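Local structure of phosphoribosylformylglycinamidine cyclo-ligase (Thermus thermophilus HB8, 5AVM) at residues 261-267 with 327-333; 166-172 with 237-241; 268-272 with 318-322; 180-186 with 295-299. The protein probably catalyses the ATP-dependent ring closure of formylglycinamidine ribonucleotide to 5-aminoimidazole ribonucleotide, a step of de novo purine biosynthesis. All coordinates share one frame; numbering follows the deposited sequence.

Interaction 1. Residues 261-267 with 327-333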
loop_
_atom_site.group_PDB
_atom_site.type_symbol
_atom_site.label_atom_id
_atom_site.label_comp_id
_atom_site.label_asym_id
_atom_site.label_seq_id
_atom_site.Cartn_x
_atom_site.Cartn_y
_atom_site.Cartn_z
ATOM N N LEU B 261 8.275 8.367 31.023
ATOM C CA LEU B 261 6.869 8.652 31.265
ATOM C C LEU B 261 5.987 7.478 30.859
ATOM O O LEU B 261 6.005 7.028 29.714
ATOM C CB LEU B 261 6.448 9.923 30.516
ATOM C CG LEU B 261 7.111 11.214 31.010
ATOM C CD1 LEU B 261 6.696 12.380 30.144
ATOM C CD2 LEU B 261 6.720 11.465 32.460
ATOM N N GLY B 262 5.235 6.971 31.829
ATOM C CA GLY B 262 4.336 5.861 31.589
ATOM C C GLY B 262 2.932 6.363 31.826
ATOM O O GLY B 262 2.758 7.506 32.246
ATOM N N ALA B 263 1.931 5.529 31.563
ATOM C CA ALA B 263 0.540 5.936 31.747
ATOM C C ALA B 263 -0.155 5.175 32.870
ATOM O O ALA B 263 0.234 4.061 33.216
ATOM C CB ALA B 263 -0.232 5.757 30.450
ATOM N N GLU B 264 -1.197 5.790 33.418
ATOM C CA GLU B 264 -1.978 5.209 34.504
ATOM C C GLU B 264 -3.442 5.195 34.082
ATOM O O GLU B 264 -4.084 6.242 34.022
ATOM C CB GLU B 264 -1.806 6.063 35.753
ATOM C CG GLU B 264 -2.396 5.493 37.017
ATOM C CD GLU B 264 -2.162 6.411 38.202
ATOM O OE1 GLU B 264 -2.887 7.427 38.327
ATOM O OE2 GLU B 264 -1.236 6.119 38.995
ATOM N N VAL B 265 -3.969 4.010 33.791
ATOM C CA VAL B 265 -5.357 3.880 33.351
ATOM C C VAL B 265 -6.284 3.292 34.414
ATOM O O VAL B 265 -6.150 2.129 34.781
ATOM C CB VAL B 265 -5.443 2.992 32.083
ATOM C CG1 VAL B 265 -6.893 2.828 31.650
ATOM C CG2 VAL B 265 -4.620 3.609 30.964
ATOM N N ARG B 266 -7.232 4.093 34.896
ATOM C CA ARG B 266 -8.182 3.626 35.905
ATOM C C ARG B 266 -9.215 2.704 35.266
ATOM O O ARG B 266 -9.945 3.122 34.371
ATOM C CB ARG B 266 -8.914 4.804 36.549
ATOM C CG ARG B 266 -8.022 5.856 37.184
ATOM C CD ARG B 266 -8.876 6.827 37.989
ATOM N NE ARG B 266 -9.969 7.384 37.193
ATOM C CZ ARG B 266 -9.850 8.427 36.376
ATOM N NH1 ARG B 266 -8.678 9.039 36.245
ATOM N NH2 ARG B 266 -10.902 8.854 35.688
ATOM N N ARG B 267 -9.283 1.458 35.729
ATOM C CA ARG B 267 -10.233 0.485 35.187
ATOM C C ARG B 267 -11.666 0.947 35.436
ATOM O O ARG B 267 -11.994 1.409 36.529
ATOM C CB ARG B 267 -10.040 -0.882 35.849
ATOM C CG ARG B 267 -8.635 -1.152 36.342
ATOM C CD ARG B 267 -8.582 -2.419 37.173
ATOM N NE ARG B 267 -8.645 -3.616 36.346
ATOM C CZ ARG B 267 -7.643 -4.479 36.230
ATOM N NH1 ARG B 267 -6.511 -4.270 36.891
ATOM N NH2 ARG B 267 -7.771 -5.547 35.459
ATOM N N GLY B 327 8.074 6.807 35.116
ATOM C CA GLY B 327 8.321 5.409 34.832
ATOM C C GLY B 327 8.133 5.162 33.350
ATOM O O GLY B 327 8.683 5.888 32.517
ATOM N N GLU B 328 7.353 4.140 33.017
ATOM C CA GLU B 328 7.089 3.810 31.626
ATOM C C GLU B 328 6.139 2.632 31.522
ATOM O O GLU B 328 5.920 1.908 32.494
ATOM C CB GLU B 328 8.384 3.477 30.894
ATOM C CG GLU B 328 9.054 2.213 31.382
ATOM C CD GLU B 328 10.212 1.811 30.498
ATOM O OE1 GLU B 328 11.170 2.608 30.378
ATOM O OE2 GLU B 328 10.162 0.701 29.924
ATOM N N GLY B 329 5.593 2.437 30.329
ATOM C CA GLY B 329 4.652 1.356 30.121
ATOM C C GLY B 329 3.299 1.820 30.615
ATOM O O GLY B 329 3.204 2.870 31.251
ATOM N N VAL B 330 2.252 1.057 30.324
ATOM C CA VAL B 330 0.917 1.434 30.763
ATOM C C VAL B 330 0.375 0.452 31.788
ATOM O O VAL B 330 0.024 -0.681 31.449
ATOM C CB VAL B 330 -0.062 1.482 29.596
ATOM C CG1 VAL B 330 -1.390 2.042 30.067
ATOM C CG2 VAL B 330 0.510 2.325 28.482
ATOM N N ARG B 331 0.310 0.891 33.041
ATOM C CA ARG B 331 -0.200 0.050 34.118
ATOM C C ARG B 331 -1.686 0.343 34.301
ATOM O O ARG B 331 -2.102 1.504 34.295
ATOM C CB ARG B 331 0.578 0.302 35.431
ATOM C CG ARG B 331 0.329 1.652 36.142
ATOM C CD ARG B 331 1.011 2.839 35.453
ATOM N NE ARG B 331 2.403 3.053 35.857
ATOM C CZ ARG B 331 2.775 3.757 36.921
ATOM N NH1 ARG B 331 1.860 4.321 37.701
ATOM N NH2 ARG B 331 4.065 3.910 37.197
ATOM N N LEU B 332 -2.488 -0.711 34.438
ATOM C CA LEU B 332 -3.927 -0.555 34.618
ATOM C C LEU B 332 -4.249 -0.514 36.109
ATOM O O LEU B 332 -4.071 -1.501 36.825
ATOM C CB LEU B 332 -4.669 -1.710 33.940
ATOM C CG LEU B 332 -6.177 -1.552 33.711
ATOM C CD1 LEU B 332 -6.454 -0.312 32.872
ATOM C CD2 LEU B 332 -6.716 -2.799 33.021
ATOM N N VAL B 333 -4.716 0.643 36.571
ATOM C CA VAL B 333 -5.052 0.847 37.975
ATOM C C VAL B 333 -6.546 1.130 38.162
ATOM O O VAL B 333 -7.239 1.319 37.146
ATOM C CB VAL B 333 -4.227 2.020 38.546
ATOM C CG1 VAL B 333 -4.571 2.248 40.007
ATOM C CG2 VAL B 333 -2.739 1.723 38.390
ATOM O OXT VAL B 333 -7.016 1.157 39.317
#
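Val265 N points at Arg331 O almost head-on, a 3.2 Å hydrogen bond with 173° at the hydrogen, and this bond centres a parallel beta ladder between strand 261-265 and the C-terminal strand 330-332. The two short axes run 21° apart with 4.9 Å at closest approach, and 330-332 is an edge strand of the mixed sheet within this chain. Two residues earlier Ala263 N donates to Gly329 O at 3.0 Å. On the far side Val333 N reaches Val265 O at 2.7 Å, approaching from above the carbonyl plane, so the pairing continues up to the terminal residue. Before the ladder Gly262 CA lies 3.4 Å from Glu328 CA, and a side chain on Gly262 would run into the backbone of Glu328 and Gly329. On one face of the sheet Glu264 OE2 lies near the plane of the Arg331 guanidinium, at its edge, and at 3.8 Å from Arg331 NH1 it makes only a long salt bridge. The Glu264 chain is extended, CG anti to the backbone N (chi1 -172°), and passes beside the Val333 side chain. The other face is apolar: Val330 CG1 meets both Ala263 CB and Val265 CG2, while Leu249 of helix 248-252 packs against Val265 and Val330. The guanidinium of Arg267, salt-bridged to Glu287, lays one face over Leu332 CD2, which sits above its centre. The tightest apolar pair is Leu332 CD1 against Val265 CG1, at 3.4 Å.

Interaction 2. Residues 166-172 with 237-241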
loop_
_atom_site.group_PDB
_atom_site.type_symbol
_atom_site.label_atom_id
_atom_site.label_comp_id
_atom_site.label_asym_id
_atom_site.label_seq_id
_atom_site.Cartn_x
_atom_site.Cartn_y
_atom_site.Cartn_z
ATOM N N LEU B 166 1.396 16.238 16.513
ATOM C CA LEU B 166 1.273 15.559 17.801
ATOM C C LEU B 166 2.433 14.575 17.939
ATOM O O LEU B 166 2.896 14.006 16.943
ATOM C CB LEU B 166 -0.060 14.803 17.880
ATOM C CG LEU B 166 -1.313 15.571 18.301
ATOM C CD1 LEU B 166 -1.015 17.047 18.487
ATOM C CD2 LEU B 166 -2.387 15.359 17.275
ATOM N N GLY B 167 2.904 14.376 19.166
ATOM C CA GLY B 167 4.003 13.456 19.379
ATOM C C GLY B 167 4.487 13.451 20.813
ATOM O O GLY B 167 4.236 14.400 21.556
ATOM N N PRO B 168 5.200 12.392 21.228
ATOM C CA PRO B 168 5.737 12.236 22.584
ATOM C C PRO B 168 6.539 13.416 23.136
ATOM O O PRO B 168 6.469 13.718 24.325
ATOM C CB PRO B 168 6.573 10.960 22.479
ATOM C CG PRO B 168 6.942 10.898 21.015
ATOM C CD PRO B 168 5.649 11.288 20.364
ATOM N N GLU B 169 7.294 14.088 22.277
ATOM C CA GLU B 169 8.103 15.216 22.729
ATOM C C GLU B 169 7.299 16.405 23.261
ATOM O O GLU B 169 7.862 17.296 23.903
ATOM C CB GLU B 169 9.054 15.674 21.610
ATOM C CG GLU B 169 8.395 15.987 20.265
ATOM C CD GLU B 169 7.805 14.761 19.579
ATOM O OE1 GLU B 169 8.439 13.680 19.631
ATOM O OE2 GLU B 169 6.716 14.890 18.977
ATOM N N ARG B 170 5.989 16.419 23.002
ATOM C CA ARG B 170 5.132 17.508 23.482
ATOM C C ARG B 170 4.464 17.078 24.775
ATOM O O ARG B 170 3.949 17.903 25.527
ATOM C CB ARG B 170 4.049 17.853 22.462
ATOM C CG ARG B 170 4.493 17.765 21.032
ATOM C CD ARG B 170 3.958 18.919 20.215
ATOM N NE ARG B 170 2.628 19.348 20.634
ATOM C CZ ARG B 170 1.893 20.230 19.963
ATOM N NH1 ARG B 170 2.367 20.759 18.844
ATOM N NH2 ARG B 170 0.700 20.597 20.413
ATOM N N VAL B 171 4.473 15.774 25.024
ATOM C CA VAL B 171 3.873 15.222 26.229
ATOM C C VAL B 171 4.684 15.581 27.478
ATOM O O VAL B 171 5.910 15.432 27.510
ATOM C CB VAL B 171 3.750 13.689 26.135
ATOM C CG1 VAL B 171 3.365 13.118 27.482
ATOM C CG2 VAL B 171 2.714 13.316 25.088
ATOM N N ARG B 172 3.982 16.063 28.498
ATOM C CA ARG B 172 4.604 16.443 29.758
ATOM C C ARG B 172 3.982 15.578 30.850
ATOM O O ARG B 172 2.929 14.976 30.645
ATOM C CB ARG B 172 4.342 17.923 30.040
ATOM C CG ARG B 172 4.836 18.861 28.942
ATOM C CD ARG B 172 6.336 19.097 29.020
ATOM N NE ARG B 172 6.682 19.989 30.125
ATOM C CZ ARG B 172 7.918 20.395 30.410
ATOM N NH1 ARG B 172 8.943 19.988 29.670
ATOM N NH2 ARG B 172 8.128 21.220 31.430
ATOM N N GLU B 237 -5.637 22.458 23.289
ATOM C CA GLU B 237 -4.244 22.009 23.318
ATOM C C GLU B 237 -4.117 20.491 23.431
ATOM O O GLU B 237 -4.475 19.901 24.455
ATOM C CB GLU B 237 -3.491 22.654 24.491
ATOM C CG GLU B 237 -1.998 22.292 24.550
ATOM C CD GLU B 237 -1.280 22.825 25.795
ATOM O OE1 GLU B 237 -0.037 22.709 25.854
ATOM O OE2 GLU B 237 -1.945 23.352 26.714
ATOM N N LEU B 238 -3.608 19.865 22.371
ATOM C CA LEU B 238 -3.394 18.421 22.342
ATOM C C LEU B 238 -1.893 18.191 22.274
ATOM O O LEU B 238 -1.198 18.884 21.534
ATOM C CB LEU B 238 -4.050 17.800 21.106
ATOM C CG LEU B 238 -5.562 17.549 21.094
ATOM C CD1 LEU B 238 -5.912 16.580 22.201
ATOM C CD2 LEU B 238 -6.325 18.844 21.263
ATOM N N HIS B 239 -1.388 17.230 23.043
ATOM C CA HIS B 239 0.042 16.933 23.035
ATOM C C HIS B 239 0.385 15.745 22.153
ATOM O O HIS B 239 1.219 15.847 21.252
ATOM C CB HIS B 239 0.545 16.657 24.451
ATOM C CG HIS B 239 0.565 17.866 25.327
ATOM N ND1 HIS B 239 1.094 17.853 26.599
ATOM C CD2 HIS B 239 0.122 19.128 25.113
ATOM C CE1 HIS B 239 0.974 19.056 27.131
ATOM N NE2 HIS B 239 0.388 19.848 26.251
ATOM N N ALA B 240 -0.251 14.613 22.431
ATOM C CA ALA B 240 -0.026 13.401 21.666
ATOM C C ALA B 240 -1.346 12.661 21.527
ATOM O O ALA B 240 -2.375 13.105 22.032
ATOM C CB ALA B 240 1.006 12.519 22.359
ATOM N N ALA B 241 -1.321 11.536 20.827
ATOM C CA ALA B 241 -2.526 10.749 20.631
ATOM C C ALA B 241 -2.116 9.371 20.169
ATOM O O ALA B 241 -1.083 9.203 19.512
ATOM C CB ALA B 241 -3.441 11.409 19.594
HETATM O O HOH W 1 -2.250 21.633 20.148
#
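The loop 166-172 closes, through Gly167 and Val171, over a classic beta bulge at which His239 and Ala240, at the start of the edge strand 240-243, both face Val303. Gly167 N donates to His239 O at 3.1 Å, in the carbonyl plane and with 165° at the hydrogen. The 3-10 segment 168-170 that follows brings Arg170 back over the same backbone. Its chain bends at chi2 and chi3, carrying NH2 to within 2.8 Å of Leu238 O, though an angle of 129° makes this hydrogen bond weak. A water accepts from Leu238 N and, weakly, from Arg170 NH2, lying at the edge of the guanidinium. The His239 ring has Arg170 O over one face. Its NE2 donates to Glu237 OE1 at 2.9 Å, close to the ring plane but from above the carboxylate plane, and its ND1 is hydrogen-bonded to Asp175, so both ring nitrogens are engaged and the imidazole's rotation is fixed. Val171 CG2 presses on Ala240 CB at 3.3 Å, tighter than usual carbon contact, and Leu166 CD1 touches Leu238 CB. The loop joins strands 150-161 and 176-181; Val171 also rests on Val303 of strand 298-304, and Leu166 pairs through its backbone with Gln94.

Interaction 3. Residues 268-272 with 318-322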
loop_
_atom_site.group_PDB
_atom_site.type_symbol
_atom_site.label_atom_id
_atom_site.label_comp_id
_atom_site.label_asym_id
_atom_site.label_seq_id
_atom_site.Cartn_x
_atom_site.Cartn_y
_atom_site.Cartn_z
ATOM N N GLY B 268 -12.519 0.821 34.424
ATOM C CA GLY B 268 -13.906 1.226 34.572
ATOM C C GLY B 268 -14.176 2.708 34.387
ATOM O O GLY B 268 -15.274 3.178 34.694
ATOM N N SER B 269 -13.189 3.451 33.890
ATOM C CA SER B 269 -13.360 4.884 33.672
ATOM C C SER B 269 -13.925 5.157 32.286
ATOM O O SER B 269 -14.147 6.309 31.909
ATOM C CB SER B 269 -12.027 5.625 33.853
ATOM O OG SER B 269 -10.997 5.048 33.077
ATOM N N TRP B 270 -14.174 4.084 31.540
ATOM C CA TRP B 270 -14.719 4.195 30.194
ATOM C C TRP B 270 -15.584 2.979 29.865
ATOM O O TRP B 270 -15.382 1.889 30.413
ATOM C CB TRP B 270 -13.576 4.315 29.174
ATOM C CG TRP B 270 -12.936 3.006 28.811
ATOM C CD1 TRP B 270 -13.304 2.171 27.796
ATOM C CD2 TRP B 270 -11.854 2.357 29.490
ATOM N NE1 TRP B 270 -12.524 1.043 27.802
ATOM C CE2 TRP B 270 -11.625 1.129 28.832
ATOM C CE3 TRP B 270 -11.059 2.691 30.595
ATOM C CZ2 TRP B 270 -10.635 0.232 29.239
ATOM C CZ3 TRP B 270 -10.072 1.795 31.001
ATOM C CH2 TRP B 270 -9.871 0.580 30.321
ATOM N N PRO B 271 -16.569 3.156 28.968
ATOM C CA PRO B 271 -17.497 2.110 28.526
ATOM C C PRO B 271 -16.817 1.065 27.637
ATOM O O PRO B 271 -16.189 1.406 26.636
ATOM C CB PRO B 271 -18.559 2.890 27.752
ATOM C CG PRO B 271 -18.473 4.264 28.314
ATOM C CD PRO B 271 -16.999 4.463 28.452
ATOM N N ILE B 272 -16.953 -0.206 28.003
ATOM C CA ILE B 272 -16.363 -1.287 27.228
ATOM C C ILE B 272 -17.445 -1.962 26.393
ATOM O O ILE B 272 -18.435 -2.442 26.939
ATOM C CB ILE B 272 -15.712 -2.339 28.154
ATOM C CG1 ILE B 272 -14.622 -1.677 29.000
ATOM C CG2 ILE B 272 -15.133 -3.482 27.329
ATOM C CD1 ILE B 272 -13.898 -2.626 29.935
ATOM N N GLY B 318 -16.084 11.821 25.197
ATOM C CA GLY B 318 -14.861 11.200 25.668
ATOM C C GLY B 318 -14.913 10.786 27.119
ATOM O O GLY B 318 -15.938 10.939 27.773
ATOM N N PHE B 319 -13.801 10.271 27.626
ATOM C CA PHE B 319 -13.726 9.818 29.007
ATOM C C PHE B 319 -12.333 10.023 29.599
ATOM O O PHE B 319 -11.347 9.522 29.050
ATOM C CB PHE B 319 -14.074 8.327 29.073
ATOM C CG PHE B 319 -15.446 7.999 28.558
ATOM C CD1 PHE B 319 -16.558 8.093 29.393
ATOM C CD2 PHE B 319 -15.629 7.617 27.232
ATOM C CE1 PHE B 319 -17.832 7.812 28.915
ATOM C CE2 PHE B 319 -16.897 7.333 26.740
ATOM C CZ PHE B 319 -18.004 7.431 27.582
ATOM N N LEU B 320 -12.240 10.760 30.706
ATOM C CA LEU B 320 -10.946 10.951 31.356
ATOM C C LEU B 320 -10.664 9.575 31.934
ATOM O O LEU B 320 -11.447 9.063 32.731
ATOM C CB LEU B 320 -11.037 11.997 32.476
ATOM C CG LEU B 320 -9.774 12.235 33.322
ATOM C CD1 LEU B 320 -8.610 12.636 32.443
ATOM C CD2 LEU B 320 -10.045 13.315 34.349
ATOM N N VAL B 321 -9.554 8.968 31.538
ATOM C CA VAL B 321 -9.254 7.623 31.998
ATOM C C VAL B 321 -7.872 7.418 32.593
ATOM O O VAL B 321 -7.453 6.284 32.804
ATOM C CB VAL B 321 -9.434 6.625 30.841
ATOM C CG1 VAL B 321 -10.830 6.769 30.250
ATOM C CG2 VAL B 321 -8.387 6.882 29.770
ATOM N N GLY B 322 -7.158 8.501 32.866
ATOM C CA GLY B 322 -5.837 8.327 33.430
ATOM C C GLY B 322 -4.951 9.550 33.502
ATOM O O GLY B 322 -5.414 10.688 33.445
#
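Ser269 and Trp270 run beside residues 319-322 of strand 319-326 without any hydrogen bond between the two segments, the CA atoms of Ser269 and Val321 lying 5.2 Å apart and those of Trp270 and Phe319 5.8 Å. The contact is made mainly by side-chain packing, and the flattest part of it is Pro271 on Phe319. Pro271 CD stands 3.3 Å from the centroid of the Phe319 ring, only 14° off the ring normal, a CH-pi contact over the face. Pro271 CG leans toward the rim, 3.3 Å from Phe319 CZ. With CG anti to its carbonyl carbon (chi1 -59°), Phe319 presents a ring face to Pro271, while its CB stays near Ser269 O and Trp270 CB. Strand 319-326 is an inner strand of the mixed sheet, between 176-181 and 261-265, and residues 268-272 form the loop that leaves 261-265 for helix 275-283; the contact thus folds this loop back along the neighbouring strand. A serine in place of Phe319 would probably leave Pro271 CD without its aromatic face and open a gap beside the loop. Further along, Trp270 CB touches Val321 CG1 at 3.8 Å, the two side chains crossing at about a right angle; the Trp270 side chain also touches Tyr291 of helix 287-293, and its NE1 hydrogen-bonds Met296 O. Ser269 OG, whose hydrogen bond goes to Arg266 O, also lies 3.2 Å from Val321 CB.

Interaction 4. Residues 180-186 with 295-299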
loop_
_atom_site.group_PDB
_atom_site.type_symbol
_atom_site.label_atom_id
_atom_site.label_comp_id
_atom_site.label_asym_id
_atom_site.label_seq_id
_atom_site.Cartn_x
_atom_site.Cartn_y
_atom_site.Cartn_z
ATOM N N LEU B 180 -11.434 8.169 23.304
ATOM C CA LEU B 180 -12.608 8.336 22.462
ATOM C C LEU B 180 -13.069 6.894 22.274
ATOM O O LEU B 180 -12.265 6.013 21.948
ATOM C CB LEU B 180 -12.231 8.976 21.127
ATOM C CG LEU B 180 -11.581 10.354 21.246
ATOM C CD1 LEU B 180 -11.409 10.941 19.859
ATOM C CD2 LEU B 180 -12.447 11.264 22.120
ATOM N N PRO B 181 -14.371 6.634 22.485
ATOM C CA PRO B 181 -14.988 5.307 22.372
ATOM C C PRO B 181 -14.905 4.567 21.045
ATOM O O PRO B 181 -15.242 5.107 19.994
ATOM C CB PRO B 181 -16.429 5.572 22.801
ATOM C CG PRO B 181 -16.672 6.957 22.284
ATOM C CD PRO B 181 -15.403 7.670 22.694
ATOM N N SER B 182 -14.465 3.316 21.117
ATOM C CA SER B 182 -14.360 2.468 19.941
ATOM C C SER B 182 -15.759 1.932 19.656
ATOM O O SER B 182 -16.616 1.943 20.543
ATOM C CB SER B 182 -13.391 1.307 20.190
ATOM O OG SER B 182 -13.948 0.337 21.056
ATOM N N SER B 183 -15.984 1.466 18.429
ATOM C CA SER B 183 -17.287 0.951 18.014
ATOM C C SER B 183 -17.356 -0.563 18.097
ATOM O O SER B 183 -18.316 -1.184 17.640
ATOM C CB SER B 183 -17.567 1.356 16.576
ATOM O OG SER B 183 -16.727 0.615 15.710
ATOM N N GLY B 184 -16.327 -1.161 18.677
ATOM C CA GLY B 184 -16.289 -2.604 18.778
ATOM C C GLY B 184 -14.860 -3.033 18.568
ATOM O O GLY B 184 -13.946 -2.278 18.901
ATOM N N PRO B 185 -14.623 -4.223 18.004
ATOM C CA PRO B 185 -13.239 -4.659 17.801
ATOM C C PRO B 185 -12.467 -3.811 16.789
ATOM O O PRO B 185 -11.238 -3.849 16.742
ATOM C CB PRO B 185 -13.398 -6.112 17.347
ATOM C CG PRO B 185 -14.741 -6.522 17.941
ATOM C CD PRO B 185 -15.572 -5.300 17.675
ATOM N N HIS B 186 -13.189 -3.030 15.995
ATOM C CA HIS B 186 -12.554 -2.205 14.975
ATOM C C HIS B 186 -11.870 -3.103 13.957
ATOM O O HIS B 186 -12.535 -3.926 13.325
ATOM C CB HIS B 186 -11.559 -1.232 15.611
ATOM C CG HIS B 186 -12.193 0.038 16.092
ATOM N ND1 HIS B 186 -11.464 1.092 16.593
ATOM C CD2 HIS B 186 -13.486 0.440 16.096
ATOM C CE1 HIS B 186 -12.278 2.092 16.879
ATOM N NE2 HIS B 186 -13.511 1.722 16.585
ATOM N N ASN B 295 -8.958 -3.487 21.687
ATOM C CA ASN B 295 -8.910 -2.104 22.141
ATOM C C ASN B 295 -9.700 -1.868 23.428
ATOM O O ASN B 295 -9.611 -0.793 24.032
ATOM C CB ASN B 295 -9.399 -1.156 21.041
ATOM C CG ASN B 295 -10.843 -1.400 20.642
ATOM O OD1 ASN B 295 -11.747 -1.381 21.477
ATOM N ND2 ASN B 295 -11.067 -1.613 19.353
ATOM N N MET B 296 -10.469 -2.872 23.843
ATOM C CA MET B 296 -11.262 -2.797 25.073
ATOM C C MET B 296 -12.126 -1.548 25.176
ATOM O O MET B 296 -12.442 -1.101 26.272
ATOM C CB MET B 296 -10.329 -2.874 26.281
ATOM C CG MET B 296 -9.457 -4.123 26.305
ATOM S SD MET B 296 -10.397 -5.632 26.567
ATOM C CE MET B 296 -11.092 -5.893 25.021
ATOM N N GLY B 297 -12.515 -0.991 24.035
ATOM C CA GLY B 297 -13.338 0.205 24.040
ATOM C C GLY B 297 -12.540 1.489 23.881
ATOM O O GLY B 297 -13.111 2.577 23.789
ATOM N N LEU B 298 -11.215 1.367 23.864
ATOM C CA LEU B 298 -10.333 2.520 23.706
ATOM C C LEU B 298 -10.017 2.688 22.221
ATOM O O LEU B 298 -9.068 2.095 21.719
ATOM C CB LEU B 298 -9.042 2.294 24.496
ATOM C CG LEU B 298 -9.234 2.066 26.001
ATOM C CD1 LEU B 298 -7.962 1.568 26.619
ATOM C CD2 LEU B 298 -9.681 3.358 26.659
ATOM N N GLY B 299 -10.827 3.482 21.523
ATOM C CA GLY B 299 -10.614 3.704 20.102
ATOM C C GLY B 299 -9.393 4.568 19.854
ATOM O O GLY B 299 -8.630 4.338 18.913
HETATM O O HOH W 2 -9.796 -4.481 19.124
HETATM O O HOH W 3 -9.233 2.116 17.610
#
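Leu180 O, near the end of strand 176-181, accepts from Gly299 N at 2.9 Å, and Pro181 forms a non-hydrogen-bonded antiparallel pair with Leu298, the last residue of a type I' beta turn from Asn295. A side chain on Gly299 would press on Leu180 O and Ser182 CA. Ser182 N donates to Gly297 O at 3.1 Å from well above the carbonyl plane, and Ser182 OG, set between the backbone N and the carbonyl carbon (chi1 73°), donates to Asn295 OD1 at 2.8 Å from above the amide's carbonyl plane. Asn295 OD1 also accepts from Gly297 N at 2.7 Å, in the carbonyl plane, making an Asx turn within the beta turn. Gly184 receives the other end of the same amide: Asn295 ND2 bonds Gly184 O at 3.0 Å with 164° at the hydrogen, each group in the plane of the other. Held at both ends, the amide is fixed against flipping. With an alanine in place of Asn295, Ser182 OG and Gly184 O would probably lose their mates and Gly297 N its Asx acceptor. Pro185 O probably accepts from a water that in turn accepts from Asn295 N. The His186 ring is turned 62° from the Asn295 amide, has Ser182 CB over one face, offset toward the rim, and stacks with His221. A second water lies 2.7 Å from His186 ND1 and donates to Gly299 O at 2.6 Å.

From the N terminus, the loop 166-172 comes first, and interaction 2 closes a 64-residue excursion when the chain returns at 237-241. Interaction 4 opens inside that excursion at 180-186 and closes beyond it at 295-299, so the two cross. It also crosses interactions 1 and 3, which both open before 295 and close after 299. Interaction 3 lies within the span that interaction 1 closes at the C terminus; interaction 2 is complete before either begins. All four reach the same mixed sheet: interaction 2 at the edge strand 240-243, interaction 1 at the edge strand 330-332, the others between. Direct links exist too: Trp270 NE1 probably bonds Met296 O, and Arg266 N probably bonds Val321 O.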